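Cellulase CEL9M (PDB 1IA6) probably hydrolyses internal beta-1,4-glucosidic linkages of cellulose and related beta-glucans, as an endoglucanase of glycoside hydrolase family 9. Local coordinates at residues A[29-34]-A[91-96]; A[228-233]-A[265-270]. All coordinates share one frame; numbering follows the deposited sequence. Where two conformers were deposited one is given.

Contact 1: residues A[29-34]-A[91-96]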
loop_
_atom_site.group_PDB
_atom_site.type_symbol
_atom_site.label_atom_id
_atom_site.label_comp_id
_atom_site.label_asym_id
_atom_site.label_seq_id
_atom_site.Cartn_x
_atom_site.Cartn_y
_atom_site.Cartn_z
ATOM N N ASN A 29 -3.036 -5.310 20.974
ATOM C CA ASN A 29 -2.446 -3.989 20.798
ATOM C C ASN A 29 -3.139 -3.249 19.649
ATOM O O ASN A 29 -2.505 -2.520 18.886
ATOM C CB ASN A 29 -0.943 -4.125 20.527
ATOM C CG ASN A 29 -0.177 -2.841 20.794
ATOM O OD1 ASN A 29 0.998 -2.877 21.163
ATOM N ND2 ASN A 29 -0.830 -1.703 20.598
ATOM N N ASN A 30 -4.450 -3.447 19.541
ATOM C CA ASN A 30 -5.253 -2.810 18.502
ATOM C C ASN A 30 -5.938 -1.593 19.126
ATOM O O ASN A 30 -6.534 -1.702 20.196
ATOM C CB ASN A 30 -6.302 -3.804 17.996
ATOM C CG ASN A 30 -6.940 -3.372 16.692
ATOM O OD1 ASN A 30 -7.505 -2.287 16.594
ATOM N ND2 ASN A 30 -6.857 -4.232 15.684
ATOM N N VAL A 31 -5.856 -0.439 18.467
ATOM C CA VAL A 31 -6.466 0.778 19.002
ATOM C C VAL A 31 -7.987 0.764 18.961
ATOM O O VAL A 31 -8.634 1.507 19.695
ATOM C CB VAL A 31 -5.990 2.038 18.247
ATOM C CG1 VAL A 31 -4.478 2.155 18.333
ATOM C CG2 VAL A 31 -6.449 1.983 16.801
ATOM N N PHE A 32 -8.557 -0.074 18.101
ATOM C CA PHE A 32 -10.007 -0.154 17.979
ATOM C C PHE A 32 -10.564 -1.263 18.863
ATOM O O PHE A 32 -10.267 -2.440 18.660
ATOM C CB PHE A 32 -10.395 -0.403 16.520
ATOM C CG PHE A 32 -9.894 0.651 15.574
ATOM C CD1 PHE A 32 -10.322 1.971 15.692
ATOM C CD2 PHE A 32 -8.994 0.325 14.563
ATOM C CE1 PHE A 32 -9.862 2.954 14.814
ATOM C CE2 PHE A 32 -8.527 1.298 13.679
ATOM C CZ PHE A 32 -8.961 2.616 13.804
ATOM N N ASP A 33 -11.377 -0.886 19.844
ATOM C CA ASP A 33 -11.951 -1.878 20.741
ATOM C C ASP A 33 -13.001 -2.743 20.045
ATOM O O ASP A 33 -13.409 -3.771 20.579
ATOM C CB ASP A 33 -12.558 -1.203 21.981
ATOM C CG ASP A 33 -13.578 -0.141 21.631
ATOM O OD1 ASP A 33 -14.472 -0.416 20.804
ATOM O OD2 ASP A 33 -13.493 0.973 22.194
ATOM N N TRP A 34 -13.427 -2.335 18.850
ATOM C CA TRP A 34 -14.426 -3.103 18.113
ATOM C C TRP A 34 -13.834 -4.188 17.213
ATOM O O TRP A 34 -14.565 -4.863 16.488
ATOM C CB TRP A 34 -15.333 -2.180 17.285
ATOM C CG TRP A 34 -14.629 -1.040 16.611
ATOM C CD1 TRP A 34 -14.299 0.165 17.165
ATOM C CD2 TRP A 34 -14.176 -0.995 15.251
ATOM N NE1 TRP A 34 -13.674 0.960 16.232
ATOM C CE2 TRP A 34 -13.584 0.272 15.050
ATOM C CE3 TRP A 34 -14.214 -1.905 14.183
ATOM C CZ2 TRP A 34 -13.034 0.655 13.821
ATOM C CZ3 TRP A 34 -13.665 -1.524 12.961
ATOM C CH2 TRP A 34 -13.081 -0.253 12.793
ATOM N N THR A 91 7.195 5.761 15.182
ATOM C CA THR A 91 8.034 4.651 14.748
ATOM C C THR A 91 7.647 3.296 15.327
ATOM O O THR A 91 7.606 2.299 14.607
ATOM C CB THR A 91 9.506 4.922 15.075
ATOM O OG1 THR A 91 9.903 6.150 14.457
ATOM C CG2 THR A 91 10.385 3.796 14.549
ATOM N N THR A 92 7.370 3.254 16.625
ATOM C CA THR A 92 7.002 2.004 17.278
ATOM C C THR A 92 5.748 1.376 16.682
ATOM O O THR A 92 5.731 0.182 16.382
ATOM C CB THR A 92 6.782 2.212 18.785
ATOM O OG1 THR A 92 7.996 2.688 19.379
ATOM C CG2 THR A 92 6.372 0.905 19.449
ATOM N N LYS A 93 4.702 2.177 16.516
ATOM C CA LYS A 93 3.449 1.683 15.959
ATOM C C LYS A 93 3.661 1.255 14.508
ATOM O O LYS A 93 3.170 0.213 14.083
ATOM C CB LYS A 93 2.373 2.774 16.034
ATOM C CG LYS A 93 0.980 2.325 15.596
ATOM C CD LYS A 93 0.426 1.240 16.510
ATOM C CE LYS A 93 -0.985 0.848 16.096
ATOM N NZ LYS A 93 -1.581 -0.191 16.983
ATOM N N MET A 94 4.401 2.062 13.755
ATOM C CA MET A 94 4.676 1.747 12.357
ATOM C C MET A 94 5.348 0.378 12.236
ATOM O O MET A 94 4.978 -0.432 11.384
ATOM C CB MET A 94 5.577 2.823 11.745
ATOM C CG MET A 94 5.899 2.600 10.284
ATOM S SD MET A 94 4.450 2.810 9.222
ATOM C CE MET A 94 5.248 3.148 7.672
ATOM N N LEU A 95 6.340 0.121 13.086
ATOM C CA LEU A 95 7.046 -1.156 13.054
ATOM C C LEU A 95 6.117 -2.318 13.377
ATOM O O LEU A 95 6.270 -3.414 12.835
ATOM C CB LEU A 95 8.238 -1.135 14.020
ATOM C CG LEU A 95 9.412 -0.284 13.525
ATOM C CD1 LEU A 95 10.464 -0.152 14.616
ATOM C CD2 LEU A 95 10.003 -0.917 12.280
ATOM N N GLN A 96 5.151 -2.083 14.258
ATOM C CA GLN A 96 4.199 -3.127 14.599
ATOM C C GLN A 96 3.336 -3.462 13.379
ATOM O O GLN A 96 3.085 -4.632 13.106
ATOM C CB GLN A 96 3.311 -2.686 15.763
ATOM C CG GLN A 96 4.106 -2.300 17.004
ATOM C CD GLN A 96 3.230 -2.069 18.217
ATOM O OE1 GLN A 96 2.189 -1.422 18.128
ATOM N NE2 GLN A 96 3.656 -2.592 19.364
#
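K93 reaches the loop 29-34 through a chain that leaves with CG anti to the backbone N, bends once at chi2 (64°) and then runs straight to NZ. N29 extends the other way, its CG also placed opposite the backbone N (chi1 -161°). The two side chains run alongside each other and point opposite ways. K93 NZ stops 3.1 Å from N29 O, but the angle is too poor for a hydrogen bond. It also lies 4.0 Å from V31 CG1, a methyl group beside the charged tip. The stronger partner of the ammonium group is D18, which forms a salt bridge with it through OD2. The same OD2 accepts the backbone N of V31, so D18 ties the helix side chain to the loop backbone.

Q96 lies about one turn further along the helix and meets the N29 amide. The two amide planes stand nearly at right angles. Q96 NE2 donates to N29 OD1 at 3.2 Å. The bond is bent, with an N-H...O angle of 143°, and the donor sits above the carbonyl plane. N29 was deposited in two conformers, so this bond is doubtful.

Further along the loop, N30 OD1 takes the backbone N of F32 at 2.9 Å, in the carbonyl plane and on a lone pair. This is an Asx turn. N30 ND2 is bonded to D18 O and A26 O, so D18 holds the loop through its backbone as well as its carboxylate.

The contact is a polar surface join between the loop and helix 91-107. Its chemistry implies that the K93-D18 charge pair probably gives the main hold, while the bent amide bond probably adds little.

Contact 2: residues A[228-233]-A[265-270]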
loop_
_atom_site.group_PDB
_atom_site.type_symbol
_atom_site.label_atom_id
_atom_site.label_comp_id
_atom_site.label_asym_id
_atom_site.label_seq_id
_atom_site.Cartn_x
_atom_site.Cartn_y
_atom_site.Cartn_z
ATOM N N THR A 228 25.122 -7.999 -9.076
ATOM C CA THR A 228 24.346 -8.867 -9.953
ATOM C C THR A 228 22.870 -8.501 -9.956
ATOM O O THR A 228 22.191 -8.657 -10.969
ATOM C CB THR A 228 24.483 -10.346 -9.544
ATOM O OG1 THR A 228 24.117 -10.497 -8.169
ATOM C CG2 THR A 228 25.915 -10.817 -9.738
ATOM N N TYR A 229 22.370 -8.016 -8.824
ATOM C CA TYR A 229 20.964 -7.639 -8.740
ATOM C C TYR A 229 20.648 -6.452 -9.642
ATOM O O TYR A 229 19.548 -6.356 -10.186
ATOM C CB TYR A 229 20.587 -7.311 -7.295
ATOM C CG TYR A 229 20.486 -8.535 -6.415
ATOM C CD1 TYR A 229 19.504 -9.501 -6.645
ATOM C CD2 TYR A 229 21.372 -8.735 -5.357
ATOM C CE1 TYR A 229 19.408 -10.633 -5.848
ATOM C CE2 TYR A 229 21.285 -9.866 -4.549
ATOM C CZ TYR A 229 20.299 -10.810 -4.801
ATOM O OH TYR A 229 20.197 -11.925 -4.006
ATOM N N ILE A 230 21.605 -5.543 -9.803
ATOM C CA ILE A 230 21.373 -4.383 -10.657
ATOM C C ILE A 230 21.448 -4.819 -12.117
ATOM O O ILE A 230 20.753 -4.274 -12.972
ATOM C CB ILE A 230 22.392 -3.252 -10.372
ATOM C CG1 ILE A 230 22.244 -2.780 -8.921
ATOM C CG2 ILE A 230 22.172 -2.081 -11.328
ATOM C CD1 ILE A 230 20.833 -2.318 -8.535
ATOM N N THR A 231 22.286 -5.809 -12.401
ATOM C CA THR A 231 22.392 -6.317 -13.759
ATOM C C THR A 231 21.014 -6.882 -14.123
ATOM O O THR A 231 20.522 -6.662 -15.228
ATOM C CB THR A 231 23.471 -7.424 -13.862
ATOM O OG1 THR A 231 24.751 -6.875 -13.518
ATOM C CG2 THR A 231 23.536 -7.983 -15.273
ATOM N N ASP A 232 20.389 -7.589 -13.180
ATOM C CA ASP A 232 19.056 -8.159 -13.402
ATOM C C ASP A 232 18.038 -7.039 -13.593
ATOM O O ASP A 232 17.243 -7.056 -14.532
ATOM C CB ASP A 232 18.584 -8.988 -12.197
ATOM C CG ASP A 232 19.270 -10.332 -12.086
ATOM O OD1 ASP A 232 19.955 -10.750 -13.040
ATOM O OD2 ASP A 232 19.104 -10.980 -11.028
ATOM N N ALA A 233 18.064 -6.075 -12.680
ATOM C CA ALA A 233 17.128 -4.958 -12.711
ATOM C C ALA A 233 17.087 -4.209 -14.033
ATOM O O ALA A 233 16.007 -3.923 -14.554
ATOM C CB ALA A 233 17.434 -3.992 -11.576
ATOM N N LEU A 265 13.132 5.415 -10.491
ATOM C CA LEU A 265 13.704 6.357 -9.535
ATOM C C LEU A 265 14.921 5.742 -8.837
ATOM O O LEU A 265 15.976 6.372 -8.741
ATOM C CB LEU A 265 12.662 6.762 -8.487
ATOM C CG LEU A 265 13.126 7.667 -7.340
ATOM C CD1 LEU A 265 13.588 9.011 -7.882
ATOM C CD2 LEU A 265 11.978 7.871 -6.361
ATOM N N ARG A 266 14.780 4.507 -8.361
ATOM C CA ARG A 266 15.882 3.846 -7.671
ATOM C C ARG A 266 17.049 3.528 -8.604
ATOM O O ARG A 266 18.213 3.619 -8.201
ATOM C CB ARG A 266 15.401 2.562 -6.982
ATOM C CG ARG A 266 14.318 2.796 -5.936
ATOM C CD ARG A 266 14.527 1.904 -4.719
ATOM N NE ARG A 266 15.627 2.383 -3.885
ATOM C CZ ARG A 266 16.616 1.619 -3.430
ATOM N NH1 ARG A 266 16.656 0.330 -3.725
ATOM N NH2 ARG A 266 17.568 2.148 -2.673
ATOM N N LEU A 267 16.748 3.157 -9.845
ATOM C CA LEU A 267 17.804 2.846 -10.804
ATOM C C LEU A 267 18.583 4.099 -11.203
ATOM O O LEU A 267 19.782 4.030 -11.479
ATOM C CB LEU A 267 17.220 2.157 -12.044
ATOM C CG LEU A 267 16.945 0.661 -11.861
ATOM C CD1 LEU A 267 16.327 0.080 -13.133
ATOM C CD2 LEU A 267 18.251 -0.057 -11.531
ATOM N N ALA A 268 17.906 5.244 -11.227
ATOM C CA ALA A 268 18.578 6.495 -11.564
ATOM C C ALA A 268 19.578 6.803 -10.458
ATOM O O ALA A 268 20.706 7.217 -10.716
ATOM C CB ALA A 268 17.562 7.632 -11.678
ATOM N N GLN A 269 19.152 6.576 -9.220
ATOM C CA GLN A 269 19.976 6.826 -8.041
ATOM C C GLN A 269 21.171 5.883 -7.964
ATOM O O GLN A 269 22.287 6.300 -7.654
ATOM C CB GLN A 269 19.116 6.667 -6.784
ATOM C CG GLN A 269 19.816 7.000 -5.479
ATOM C CD GLN A 269 18.881 6.899 -4.289
ATOM O OE1 GLN A 269 17.660 6.973 -4.436
ATOM N NE2 GLN A 269 19.449 6.745 -3.100
ATOM N N ILE A 270 20.923 4.612 -8.257
ATOM C CA ILE A 270 21.949 3.580 -8.204
ATOM C C ILE A 270 22.910 3.511 -9.393
ATOM O O ILE A 270 24.107 3.287 -9.207
ATOM C CB ILE A 270 21.284 2.194 -8.023
ATOM C CG1 ILE A 270 20.523 2.164 -6.695
ATOM C CG2 ILE A 270 22.324 1.085 -8.066
ATOM C CD1 ILE A 270 19.666 0.929 -6.514
#
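I230 and I270 form the closest fit between helices 228-236 and 260-271. The delta methyl of I230 is the bump. I230 CD1 lies against both methyls of I270, 3.7 Å from I270 CG2 and 4.0 Å from I270 CD1. I270 CG2 also lies 4.0 Å from I230 CG1, so the two isoleucines share more than one point of touch. They cross at a slant.

The second bump comes from the other helix. L267 CD2 reaches over to A233 CB at 4.0 Å and stays 4.4 Å from I230 CG2. It thus settles into the shallow hollow between I230 and A233, three residues apart on one helix face. The small side chain of A233 makes room for this methyl. The CB of L267 does not itself head for the other helix. Its CG stands opposite the carbonyl carbon (chi1 -80°). A chi2 of 178° sends CD1 on along the chain and leaves CD2 as the branch that meets A233.

The segment axes come no nearer than 11.7 Å and run at 131° to one another. That is a wide spacing, and the side chains bridge it with methyl groups. No hydrogen bond crosses the gap.

Y221 of helix 210-224 touches both I230 and I270. R266 turns elsewhere, to a cation-pi contact with W219 and a hydrogen bond with T222. Y221, W219 and T222 thus tie helix 260-271 to helix 210-224, whose first turn carries the calcium ligands D211 and D212; Y276 of helix 274-289 touches L267.

The contact is thus apolar helix packing of consecutive helices, 228-236 and 260-271, joined by a long connection. Such packing is typical of the (alpha/alpha)6 barrel of glycoside hydrolase family 9.

Contact 1 closes before contact 2 opens along the chain, and both lie inside the family 9 catalytic module. Their centres are 34 Å apart and their nearest atoms about 16 Å, so they do not touch. They differ in kind: contact 1 is polar and joins a loop to a helix, whereas contact 2 is apolar and joins two helices. Contact 1 lies away from the annotated sites, although zinc ligands C22 and C38 flank its loop in sequence. In contact 2 the side chain of L267 is about 14 Å from the calcium ion. Neither contact includes D401 or E410, the predicted active-site residues.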